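Local structure of hydrogen peroxide-inducible genes activator (Corynebacterium glutamicum, 6G1D) at residues F87-K92 / D128-I133; G100-G105 / S290-E295; A143-R146 / V152-M155; I282-R287 / E297-I302. The protein senses hydrogen peroxide as a LysR-type transcription factor and probably activates peroxide-inducible genes. The protein carries 1 engineered substitution. One frame throughout, in Å; residues are numbered along the deposited sequence. Where two conformers were deposited one is given.

Contact 1. Residues F87-K92 / D128-I133; sequences FLSHAK and DLEPHI
One salt bridge, Lys92 to Glu130, accounts for most of the link between the helical segment 87-92 and the strand that starts at Leu129. The backbones stay well apart: the closest CA atoms are those of Lys92 and Asp128, at 7.2 Å, so side chains have to span the gap. Asp128, in the turn before the strand, adds a negative charge without a direct bond, since its OD2 lies 6.0 Å from Lys92 NZ. This may favour the ammonium electrostatically. Two residues on, Glu130 points toward the helix and runs extended beyond CG, which brings its carboxylate to Lys92; Lys92 NZ donates to Glu130 OE2 over 2.7 Å. The nitrogen does not lie in the carboxylate plane but approaches from one side of it, 46° out. The two chains cross at about a right angle, and a bend in the lysine at chi3 (-90°) and again at chi4 turns NZ onto the acid, with Lys92 CE following at 3.2 Å from Glu130 OE2. The second carboxylate oxygen, Glu130 OE1, is 4.0 Å from Ser89 OG, too far for a hydrogen bond. Ser89 OG instead makes a weak bond to Glu85 O one turn back along its own helix. Helix 68-95 corresponds to the linker helix of LysR-type regulators, and other residues of it pack on a second subunit, where His90 meets Phe76 of that subunit edge-to-face. Strand 129-135 is outermost in the sheet within this chain, hydrogen-bonded to strand 100-106, whose Pro101 touches both Ser89 and Glu130, while helix 111-125 packs against Leu129 and Pro131.

Contact 2. Residues G100-G105 / S290-E295; sequences GPLTVG and SSRAEE
Arg292 reaches across to Pro101 and Leu102 from the N-cap position of the C-terminal helix 293-316, joining that helix start to a strand of the LysR substrate-binding domain, which has the periplasmic-binding-protein type of fold. Of its side chain, NH2 alone comes within 4.2 Å of segment 100-105. Arg292 NH2 stands 4.1 Å from Pro101 O, which lies at the edge of the guanidinium and near its plane, yet is too distant to count as a hydrogen bond. The same Arg292 NH2 lies 4.1 Å from Leu102 CD1, which approaches obliquely as the two side chains pass alongside one another, pointing opposite ways. The approach is thus loose, and the two short bonds to the guanidinium come from within segment 290-295. A bend at chi3 (70°) turns the arginine head back to Glu295, one helical turn on, in a side-on bidentate salt bridge. Arg292 NE donates to Glu295 OE2 at 3.1 Å and Arg292 NH2 to Glu295 OE1 at 2.9 Å, the second N-H...O angle being 176°. Both oxygens lie close to the guanidinium plane, although the nitrogens sit off the carboxylate plane, so the two flat groups are tilted against each other; two bonds fix the rotation of the guanidinium. Farther out, Leu98 N donates to Glu295 OE1, while Asp151 makes a weak, long ion pair with Arg292 NH1 and accepts from Thr103 N. On the strand side, Leu102 is packed by Phe296 and Phe299 of the helix. The residues leading into the helix form an ST turn, in which Ser290 OG accepts from Arg292 N at 3.0 Å with an N-H...O angle of 162°.

Contact 3. Residues A143-R146 / V152-M155; sequences ALLR and VAMM
Leu145 is the one helix residue of segment 143-146 that meets the strand, and it does so with both of its methyls. The apolar part is Leu145 CD2 against Ala153 CB, 4.2 Å apart, with both side chains directed at the opposing segment. A second kind of contact is methyl to backbone: Leu145 CD1 rests 3.8 Å from Val152 N and 3.8 Å from Val152 CA. Val152 was modelled in two conformers, so the exact spacing there is somewhat doubtful. Its own side chain points away from the helix, to the opposite face of the sheet, where it packs on Phe296 of helix 293-316. With chi1 at -147°, roughly 30° from a staggered position, the leucine forks over the start of the strand, one methyl on Val152 and the other on Ala153. No hydrogen bond crosses between the segments; the polar groups are used elsewhere. The strand backbone pairs with Gly105 on one flank and Val285 on the other. Topologically this is the second half of a beta-alpha-beta crossover: strand 129-135, helix 138-147, then strand 152-156, which lies beyond the parallel strand 100-106. The CA atoms of Leu145 and Val152 are 6.8 Å apart. Between these two segments the contact is therefore apolar and undirected, while Arg287 NH1, donating to Leu145 O, supplies a polar tie from the neighbouring strand.

Contact 4. Residues I282-R287 / E297-I302; sequences IGLVYR and EQFALI
Leu284 lays a single methyl, CD2, against the helical segment, where it meets Phe299 and Ala300. The apolar contacts come first. Leu284 CD2 lies 4.1 Å from Phe299 CD1, at the ring edge and near its plane, so the methyl does not stack over a face; the two side chains cross at about a right angle. The same Leu284 CD2 is 4.3 Å from Ala300 CB. Both larger residues have CG anti to the backbone N (chi1 -166° in Leu284 and -165° in Phe299), which carries the leucine tip and the ring toward one another across the interface. A methyl-to-backbone contact completes the set, Leu284 CD2 to Ala300 N at 4.1 Å. The CA atoms of Leu284 and Ala300 are 6.7 Å apart, a spacing consistent with a small residue there. In the periplasmic-binding-protein type of fold seen here, helix 293-316 turns back after strand 267-287 and packs on the sheet in which that strand runs antiparallel to strands 152-156 and 164-179. Hydrogen bonds do not cross the two segments; the strand spends its own on those sheet neighbours, such as Val285 with Ala153 and Leu284 with Ile167. Beyond the pair, Leu284 also touches Val152, and the Phe299 ring packs on Val104 and on Met118 of helix 111-125. Toward the end of the strand, Tyr286 meets Phe296 edge-to-face.

In the fold
The four contacts share one mixed sheet but differ in burial and chemistry. Contact 1, at the surface, joins the long helix 68-95 to the outermost strand 129-135 by charge. Contact 2, partly buried, keeps its salt bridge within one segment and offers the strand only a loose approach. Contacts 3 and 4 are buried and apolar, each carried by one leucine, against Val152 and Ala153 in contact 3 and Phe299 and Ala300 in contact 4, on opposite faces of the sheet. Contacts 2 and 4 share helix 293-316, and Phe299 of contact 4 also packs on Leu102 and Val104. Strand pairing links contacts 1 and 2 (His132 with Val104), 2 and 3 (Gly105 with Val152 and Met154), and 3 and 4 (Ala153 with Val285).

Contact 1. Residues F87-K92 / D128-I133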
loop_
_atom_site.group_PDB
_atom_site.type_symbol
_atom_site.label_atom_id
_atom_site.label_comp_id
_atom_site.label_asym_id
_atom_site.label_seq_id
_atom_site.Cartn_x
_atom_site.Cartn_y
_atom_site.Cartn_z
ATOM N N PHE B 87 12.655 20.386 -22.335
ATOM C CA PHE B 87 13.491 20.643 -23.524
ATOM C C PHE B 87 14.802 21.286 -23.096
ATOM O O PHE B 87 15.869 20.869 -23.503
ATOM C CB PHE B 87 12.767 21.559 -24.551
ATOM C CG PHE B 87 13.633 21.950 -25.704
ATOM C CD1 PHE B 87 13.734 21.133 -26.823
ATOM C CD2 PHE B 87 14.382 23.124 -25.665
ATOM C CE1 PHE B 87 14.580 21.461 -27.870
ATOM C CE2 PHE B 87 15.217 23.470 -26.726
ATOM C CZ PHE B 87 15.315 22.636 -27.835
ATOM N N LEU B 88 14.706 22.316 -22.267
ATOM C CA LEU B 88 15.882 23.063 -21.846
ATOM C C LEU B 88 16.846 22.181 -21.038
ATOM O O LEU B 88 18.061 22.210 -21.272
ATOM C CB LEU B 88 15.461 24.292 -21.026
ATOM C CG LEU B 88 16.571 25.228 -20.565
ATOM C CD1 LEU B 88 17.450 25.683 -21.730
ATOM C CD2 LEU B 88 15.947 26.432 -19.850
ATOM N N SER B 89 16.327 21.377 -20.121
ATOM C CA SER B 89 17.184 20.507 -19.333
ATOM C C SER B 89 17.880 19.503 -20.212
ATOM O O SER B 89 19.067 19.309 -20.094
ATOM C CB SER B 89 16.371 19.762 -18.281
ATOM O OG SER B 89 16.084 20.613 -17.199
ATOM N N HIS B 90 17.141 18.894 -21.122
ATOM C CA HIS B 90 17.734 17.934 -22.039
ATOM C C HIS B 90 18.855 18.540 -22.880
ATOM O O HIS B 90 19.807 17.863 -23.240
ATOM C CB HIS B 90 16.681 17.359 -22.962
ATOM C CG HIS B 90 15.978 16.167 -22.408
ATOM N ND1 HIS B 90 15.394 15.211 -23.211
ATOM C CD2 HIS B 90 15.771 15.766 -21.133
ATOM C CE1 HIS B 90 14.850 14.277 -22.454
ATOM N NE2 HIS B 90 15.068 14.589 -21.190
ATOM N N ALA B 91 18.703 19.807 -23.240
ATOM C CA ALA B 91 19.670 20.484 -24.126
ATOM C C ALA B 91 21.055 20.507 -23.520
ATOM O O ALA B 91 22.049 20.384 -24.216
ATOM C CB ALA B 91 19.215 21.920 -24.411
ATOM N N LYS B 92 21.106 20.633 -22.204
ATOM C CA LYS B 92 22.375 20.631 -21.445
ATOM C C LYS B 92 23.069 19.281 -21.600
ATOM O O LYS B 92 24.296 19.258 -21.735
ATOM C CB LYS B 92 22.126 20.936 -19.961
ATOM C CG LYS B 92 21.368 22.243 -19.670
ATOM C CD LYS B 92 21.711 22.907 -18.333
ATOM C CE LYS B 92 20.843 22.459 -17.151
ATOM N NZ LYS B 92 21.593 22.482 -15.854
ATOM N N ASP B 128 28.106 20.303 -15.018
ATOM C CA ASP B 128 26.870 20.394 -15.793
ATOM C C ASP B 128 25.954 19.151 -15.654
ATOM O O ASP B 128 24.849 19.143 -16.196
ATOM C CB ASP B 128 27.187 20.666 -17.266
ATOM C CG ASP B 128 27.965 21.967 -17.475
ATOM O OD1 ASP B 128 29.086 21.866 -18.012
ATOM O OD2 ASP B 128 27.450 23.057 -17.113
ATOM N N LEU B 129 26.410 18.104 -14.954
ATOM C CA LEU B 129 25.566 16.950 -14.648
ATOM C C LEU B 129 24.545 17.360 -13.573
ATOM O O LEU B 129 24.906 18.050 -12.623
ATOM C CB LEU B 129 26.373 15.766 -14.162
ATOM C CG LEU B 129 25.706 14.395 -14.082
ATOM C CD1 LEU B 129 25.293 13.871 -15.440
ATOM C CD2 LEU B 129 26.719 13.387 -13.551
ATOM N N GLU B 130 23.286 16.963 -13.775
ATOM C CA GLU B 130 22.187 17.235 -12.850
ATOM C C GLU B 130 21.684 15.881 -12.353
ATOM O O GLU B 130 20.735 15.323 -12.920
ATOM C CB GLU B 130 21.018 17.939 -13.544
ATOM C CG GLU B 130 21.196 19.386 -13.938
ATOM C CD GLU B 130 19.831 19.990 -14.370
ATOM O OE1 GLU B 130 18.825 19.253 -14.674
ATOM O OE2 GLU B 130 19.761 21.224 -14.401
ATOM N N PRO B 131 22.311 15.336 -11.309
ATOM C CA PRO B 131 21.904 14.005 -10.878
ATOM C C PRO B 131 20.574 14.005 -10.091
ATOM O O PRO B 131 20.241 14.950 -9.386
ATOM C CB PRO B 131 23.092 13.537 -10.022
ATOM C CG PRO B 131 23.703 14.812 -9.524
ATOM C CD PRO B 131 23.324 15.927 -10.423
ATOM N N HIS B 132 19.810 12.947 -10.294
ATOM C CA HIS B 132 18.578 12.670 -9.579
ATOM C C HIS B 132 18.749 11.244 -9.120
ATOM O O HIS B 132 19.227 10.397 -9.878
ATOM C CB HIS B 132 17.380 12.848 -10.512
ATOM C CG HIS B 132 17.235 14.251 -10.993
ATOM N ND1 HIS B 132 17.522 14.638 -12.282
ATOM C CD2 HIS B 132 16.910 15.380 -10.324
ATOM C CE1 HIS B 132 17.349 15.941 -12.395
ATOM N NE2 HIS B 132 16.980 16.415 -11.221
ATOM N N ILE B 133 18.417 11.005 -7.860
ATOM C CA ILE B 133 18.715 9.763 -7.202
ATOM C C ILE B 133 17.391 9.144 -6.823
ATOM O O ILE B 133 16.561 9.796 -6.223
ATOM C CB ILE B 133 19.576 9.974 -5.928
ATOM C CG1 ILE B 133 20.853 10.760 -6.265
ATOM C CG2 ILE B 133 19.918 8.630 -5.306
ATOM C CD1 ILE B 133 21.761 10.083 -7.290
#

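Contact 2. Residues G100-G105 / S290-E295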
loop_
_atom_site.group_PDB
_atom_site.type_symbol
_atom_site.label_atom_id
_atom_site.label_comp_id
_atom_site.label_asym_id
_atom_site.label_seq_id
_atom_site.Cartn_x
_atom_site.Cartn_y
_atom_site.Cartn_z
ATOM N N GLY B 100 23.700 17.499 -18.236
ATOM C CA GLY B 100 22.264 17.410 -18.139
ATOM C C GLY B 100 21.788 16.378 -17.131
ATOM O O GLY B 100 22.588 15.814 -16.387
ATOM N N PRO B 101 20.479 16.134 -17.091
ATOM C CA PRO B 101 19.864 15.171 -16.185
ATOM C C PRO B 101 20.403 13.768 -16.363
ATOM O O PRO B 101 20.656 13.333 -17.471
ATOM C CB PRO B 101 18.380 15.196 -16.580
ATOM C CG PRO B 101 18.168 16.524 -17.179
ATOM C CD PRO B 101 19.462 16.885 -17.842
ATOM N N LEU B 102 20.608 13.093 -15.245
ATOM C CA LEU B 102 20.868 11.672 -15.212
ATOM C C LEU B 102 20.148 11.190 -13.973
ATOM O O LEU B 102 20.445 11.649 -12.885
ATOM C CB LEU B 102 22.367 11.399 -15.096
ATOM C CG LEU B 102 22.792 9.927 -15.078
ATOM C CD1 LEU B 102 22.527 9.277 -16.434
ATOM C CD2 LEU B 102 24.249 9.794 -14.665
ATOM N N THR B 103 19.218 10.269 -14.135
ATOM C CA THR B 103 18.525 9.690 -13.011
ATOM C C THR B 103 19.156 8.341 -12.714
ATOM O O THR B 103 19.169 7.437 -13.565
ATOM C CB THR B 103 17.036 9.580 -13.312
ATOM O OG1 THR B 103 16.564 10.885 -13.595
ATOM C CG2 THR B 103 16.270 9.024 -12.066
ATOM N N VAL B 104 19.663 8.198 -11.490
ATOM C CA VAL B 104 20.391 7.014 -11.065
ATOM C C VAL B 104 19.581 6.316 -9.972
ATOM O O VAL B 104 19.246 6.905 -8.959
ATOM C CB VAL B 104 21.777 7.418 -10.525
ATOM C CG1 VAL B 104 22.574 6.204 -10.118
ATOM C CG2 VAL B 104 22.565 8.170 -11.603
ATOM N N GLY B 105 19.239 5.061 -10.218
ATOM C CA GLY B 105 18.603 4.210 -9.221
ATOM C C GLY B 105 19.720 3.543 -8.430
ATOM O O GLY B 105 20.725 3.133 -9.010
ATOM N N SER B 290 19.800 1.424 -25.135
ATOM C CA SER B 290 20.323 2.764 -24.944
ATOM C C SER B 290 21.502 3.042 -25.881
ATOM O O SER B 290 22.297 2.150 -26.194
ATOM C CB SER B 290 20.776 2.968 -23.485
ATOM O OG SER B 290 21.331 4.253 -23.275
ATOM N N SER B 291 21.593 4.289 -26.327
ATOM C CA SER B 291 22.723 4.724 -27.130
ATOM C C SER B 291 23.768 5.423 -26.265
ATOM O O SER B 291 24.779 5.888 -26.770
ATOM C CB SER B 291 22.230 5.673 -28.217
ATOM O OG SER B 291 21.555 6.759 -27.607
ATOM N N ARG B 292 23.557 5.460 -24.948
ATOM C CA ARG B 292 24.435 6.209 -24.033
ATOM C C ARG B 292 25.483 5.332 -23.333
ATOM O O ARG B 292 26.022 5.720 -22.286
ATOM C CB ARG B 292 23.572 6.950 -23.016
ATOM C CG ARG B 292 22.531 7.873 -23.610
ATOM C CD ARG B 292 21.646 8.501 -22.562
ATOM N NE ARG B 292 22.397 9.472 -21.787
ATOM C CZ ARG B 292 21.960 10.106 -20.706
ATOM N NH1 ARG B 292 20.718 9.935 -20.266
ATOM N NH2 ARG B 292 22.763 10.982 -20.110
ATOM N N ALA B 293 25.829 4.188 -23.928
ATOM C CA ALA B 293 26.860 3.296 -23.376
ATOM C C ALA B 293 28.110 4.074 -22.930
ATOM O O ALA B 293 28.639 3.837 -21.840
ATOM C CB ALA B 293 27.261 2.260 -24.423
ATOM N N GLU B 294 28.591 4.982 -23.784
ATOM C CA GLU B 294 29.837 5.698 -23.537
ATOM C C GLU B 294 29.749 6.557 -22.275
ATOM O O GLU B 294 30.655 6.554 -21.481
ATOM C CB GLU B 294 30.235 6.554 -24.742
ATOM C CG GLU B 294 31.712 6.910 -24.799
ATOM C CD GLU B 294 32.063 7.900 -25.905
ATOM O OE1 GLU B 294 31.244 8.791 -26.221
ATOM O OE2 GLU B 294 33.182 7.793 -26.450
ATOM N N GLU B 295 28.657 7.290 -22.103
ATOM C CA GLU B 295 28.406 8.064 -20.886
ATOM C C GLU B 295 28.246 7.188 -19.637
ATOM O O GLU B 295 28.755 7.539 -18.593
ATOM C CB GLU B 295 27.133 8.890 -20.981
ATOM C CG GLU B 295 27.160 10.053 -21.912
ATOM C CD GLU B 295 25.802 10.725 -21.969
ATOM O OE1 GLU B 295 25.478 11.506 -21.051
ATOM O OE2 GLU B 295 25.067 10.444 -22.951
#

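Contact 3. Residues A143-R146 / V152-M155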
loop_
_atom_site.group_PDB
_atom_site.type_symbol
_atom_site.label_atom_id
_atom_site.label_comp_id
_atom_site.label_asym_id
_atom_site.label_seq_id
_atom_site.Cartn_x
_atom_site.Cartn_y
_atom_site.Cartn_z
ATOM N N ALA B 143 12.050 -2.382 -12.840
ATOM C CA ALA B 143 10.793 -1.939 -13.476
ATOM C C ALA B 143 10.905 -0.470 -13.964
ATOM O O ALA B 143 10.480 -0.145 -15.081
ATOM C CB ALA B 143 9.607 -2.114 -12.531
ATOM N N LEU B 144 11.505 0.385 -13.140
ATOM C CA LEU B 144 11.726 1.783 -13.505
ATOM C C LEU B 144 12.677 1.887 -14.716
ATOM O O LEU B 144 12.489 2.726 -15.589
ATOM C CB LEU B 144 12.282 2.602 -12.312
ATOM C CG LEU B 144 11.284 2.758 -11.116
ATOM C CD1 LEU B 144 12.021 3.164 -9.837
ATOM C CD2 LEU B 144 10.105 3.717 -11.383
ATOM N N LEU B 145 13.692 1.031 -14.765
ATOM C CA LEU B 145 14.620 0.988 -15.902
ATOM C C LEU B 145 13.890 0.600 -17.171
ATOM O O LEU B 145 14.084 1.225 -18.199
ATOM C CB LEU B 145 15.750 -0.030 -15.639
ATOM C CG LEU B 145 17.205 0.097 -16.145
ATOM C CD1 LEU B 145 17.803 1.484 -16.023
ATOM C CD2 LEU B 145 18.072 -0.908 -15.413
ATOM N N ARG B 146 13.068 -0.444 -17.098
ATOM C CA ARG B 146 12.317 -0.891 -18.268
ATOM C C ARG B 146 11.370 0.201 -18.771
ATOM O O ARG B 146 11.260 0.365 -19.974
ATOM C CB ARG B 146 11.608 -2.228 -18.015
ATOM C CG ARG B 146 10.356 -2.276 -17.198
ATOM C CD ARG B 146 9.441 -3.443 -17.604
ATOM N NE ARG B 146 8.380 -3.577 -16.609
ATOM C CZ ARG B 146 8.350 -4.434 -15.574
ATOM N NH1 ARG B 146 9.331 -5.320 -15.351
ATOM N NH2 ARG B 146 7.320 -4.390 -14.725
ATOM N N VAL B 152 19.953 4.576 -15.275
ATOM C CA VAL B 152 20.859 3.506 -14.869
ATOM C C VAL B 152 20.487 3.072 -13.448
ATOM O O VAL B 152 19.874 3.836 -12.712
ATOM C CB VAL B 152 22.339 3.930 -14.902
ATOM C CG1 VAL B 152 22.797 4.176 -16.297
ATOM C CG2 VAL B 152 22.595 5.152 -14.048
ATOM N N ALA B 153 20.868 1.850 -13.085
ATOM C CA ALA B 153 20.648 1.363 -11.740
ATOM C C ALA B 153 21.917 0.702 -11.216
ATOM O O ALA B 153 22.508 -0.140 -11.889
ATOM C CB ALA B 153 19.487 0.405 -11.731
ATOM N N MET B 154 22.243 1.013 -9.994
ATOM C CA MET B 154 23.353 0.422 -9.334
ATOM C C MET B 154 22.830 -0.652 -8.388
ATOM O O MET B 154 22.170 -0.353 -7.474
ATOM C CB MET B 154 24.120 1.492 -8.596
ATOM C CG MET B 154 25.364 1.024 -7.904
ATOM S SD MET B 154 26.243 2.331 -7.046
ATOM C CE MET B 154 27.103 1.377 -5.912
ATOM N N MET B 155 23.111 -1.901 -8.655
ATOM C CA MET B 155 22.621 -3.010 -7.857
ATOM C C MET B 155 23.628 -4.128 -7.849
ATOM O O MET B 155 24.611 -4.096 -8.599
ATOM C CB MET B 155 21.283 -3.515 -8.450
ATOM C CG MET B 155 21.420 -4.174 -9.802
ATOM S SD MET B 155 19.783 -4.387 -10.588
ATOM C CE MET B 155 19.776 -2.788 -11.366
#

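Contact 4. Residues I282-R287 / E297-I302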
loop_
_atom_site.group_PDB
_atom_site.type_symbol
_atom_site.label_atom_id
_atom_site.label_comp_id
_atom_site.label_asym_id
_atom_site.label_seq_id
_atom_site.Cartn_x
_atom_site.Cartn_y
_atom_site.Cartn_z
ATOM N N ILE B 282 28.798 -5.602 -7.252
ATOM C CA ILE B 282 28.008 -4.440 -7.593
ATOM C C ILE B 282 28.301 -4.061 -9.036
ATOM O O ILE B 282 29.440 -4.198 -9.526
ATOM C CB ILE B 282 28.337 -3.263 -6.658
ATOM C CG1 ILE B 282 27.943 -3.598 -5.239
ATOM C CG2 ILE B 282 27.594 -2.000 -7.078
ATOM C CD1 ILE B 282 26.444 -3.845 -5.014
ATOM N N GLY B 283 27.251 -3.620 -9.711
ATOM C CA GLY B 283 27.305 -3.308 -11.135
ATOM C C GLY B 283 26.350 -2.188 -11.503
ATOM O O GLY B 283 25.425 -1.830 -10.735
ATOM N N LEU B 284 26.555 -1.656 -12.698
ATOM C CA LEU B 284 25.712 -0.614 -13.234
ATOM C C LEU B 284 24.863 -1.251 -14.336
ATOM O O LEU B 284 25.400 -1.872 -15.247
ATOM C CB LEU B 284 26.587 0.527 -13.778
ATOM C CG LEU B 284 25.841 1.803 -14.062
ATOM C CD1 LEU B 284 25.159 2.357 -12.812
ATOM C CD2 LEU B 284 26.795 2.860 -14.630
ATOM N N VAL B 285 23.556 -1.136 -14.216
ATOM C CA VAL B 285 22.635 -1.804 -15.131
ATOM C C VAL B 285 21.908 -0.735 -15.938
ATOM O O VAL B 285 21.466 0.275 -15.368
ATOM C CB VAL B 285 21.631 -2.701 -14.346
ATOM C CG1 VAL B 285 20.696 -3.436 -15.295
ATOM C CG2 VAL B 285 22.369 -3.717 -13.519
ATOM N N TYR B 286 21.782 -0.965 -17.251
ATOM C CA TYR B 286 20.998 -0.091 -18.127
ATOM C C TYR B 286 20.359 -0.822 -19.318
ATOM O O TYR B 286 20.708 -1.956 -19.613
ATOM C CB TYR B 286 21.876 1.039 -18.624
ATOM C CG TYR B 286 23.011 0.627 -19.548
ATOM C CD1 TYR B 286 24.268 0.345 -19.054
ATOM C CD2 TYR B 286 22.837 0.592 -20.920
ATOM C CE1 TYR B 286 25.309 -0.027 -19.886
ATOM C CE2 TYR B 286 23.874 0.266 -21.772
ATOM C CZ TYR B 286 25.106 -0.046 -21.254
ATOM O OH TYR B 286 26.109 -0.398 -22.125
ATOM N N ARG B 287 19.420 -0.162 -19.994
ATOM C CA ARG B 287 18.693 -0.772 -21.135
ATOM C C ARG B 287 19.645 -1.001 -22.296
ATOM O O ARG B 287 20.341 -0.076 -22.697
ATOM C CB ARG B 287 17.581 0.130 -21.630
ATOM C CG ARG B 287 16.439 0.325 -20.653
ATOM C CD ARG B 287 15.386 1.276 -21.237
ATOM N NE ARG B 287 15.863 2.641 -21.429
ATOM C CZ ARG B 287 16.064 3.547 -20.458
ATOM N NH1 ARG B 287 15.782 3.258 -19.169
ATOM N NH2 ARG B 287 16.522 4.760 -20.774
ATOM N N GLU B 297 29.501 4.243 -19.170
ATOM C CA GLU B 297 30.851 3.745 -18.922
ATOM C C GLU B 297 31.715 4.769 -18.174
ATOM O O GLU B 297 32.540 4.398 -17.330
ATOM C CB GLU B 297 31.554 3.384 -20.230
ATOM C CG GLU B 297 32.569 2.290 -20.118
ATOM C CD GLU B 297 31.913 0.920 -20.019
ATOM O OE1 GLU B 297 31.031 0.630 -20.869
ATOM O OE2 GLU B 297 32.291 0.134 -19.110
ATOM N N GLN B 298 31.543 6.050 -18.494
ATOM C CA GLN B 298 32.215 7.100 -17.739
ATOM C C GLN B 298 31.627 7.195 -16.346
ATOM O O GLN B 298 32.352 7.408 -15.383
ATOM C CB GLN B 298 32.093 8.486 -18.394
ATOM C CG GLN B 298 32.996 8.778 -19.567
ATOM C CD GLN B 298 32.558 10.043 -20.305
ATOM O OE1 GLN B 298 31.811 9.944 -21.266
ATOM N NE2 GLN B 298 33.014 11.244 -19.862
ATOM N N PHE B 299 30.313 7.066 -16.229
ATOM C CA PHE B 299 29.705 7.107 -14.919
ATOM C C PHE B 299 30.202 5.965 -14.073
ATOM O O PHE B 299 30.417 6.136 -12.882
ATOM C CB PHE B 299 28.166 7.078 -14.977
ATOM C CG PHE B 299 27.526 7.466 -13.691
ATOM C CD1 PHE B 299 26.687 6.604 -12.992
ATOM C CD2 PHE B 299 27.823 8.691 -13.142
ATOM C CE1 PHE B 299 26.169 6.966 -11.773
ATOM C CE2 PHE B 299 27.272 9.076 -11.916
ATOM C CZ PHE B 299 26.412 8.218 -11.248
ATOM N N ALA B 300 30.365 4.787 -14.688
ATOM C CA ALA B 300 30.901 3.623 -13.975
ATOM C C ALA B 300 32.259 3.916 -13.347
ATOM O O ALA B 300 32.525 3.485 -12.202
ATOM C CB ALA B 300 31.026 2.427 -14.896
ATOM N N LEU B 301 33.137 4.606 -14.084
ATOM C CA LEU B 301 34.445 4.954 -13.541
ATOM C C LEU B 301 34.323 5.822 -12.275
ATOM O O LEU B 301 35.101 5.653 -11.321
ATOM C CB LEU B 301 35.320 5.659 -14.596
ATOM C CG LEU B 301 35.775 4.877 -15.833
ATOM C CD1 LEU B 301 36.563 5.855 -16.727
ATOM C CD2 LEU B 301 36.617 3.644 -15.447
ATOM N N ILE B 302 33.359 6.740 -12.263
ATOM C CA ILE B 302 33.071 7.571 -11.106
ATOM C C ILE B 302 32.660 6.729 -9.917
ATOM O O ILE B 302 33.143 6.935 -8.803
ATOM C CB ILE B 302 31.972 8.627 -11.401
ATOM C CG1 ILE B 302 32.459 9.616 -12.456
ATOM C CG2 ILE B 302 31.578 9.387 -10.136
ATOM C CD1 ILE B 302 31.415 10.600 -12.927
#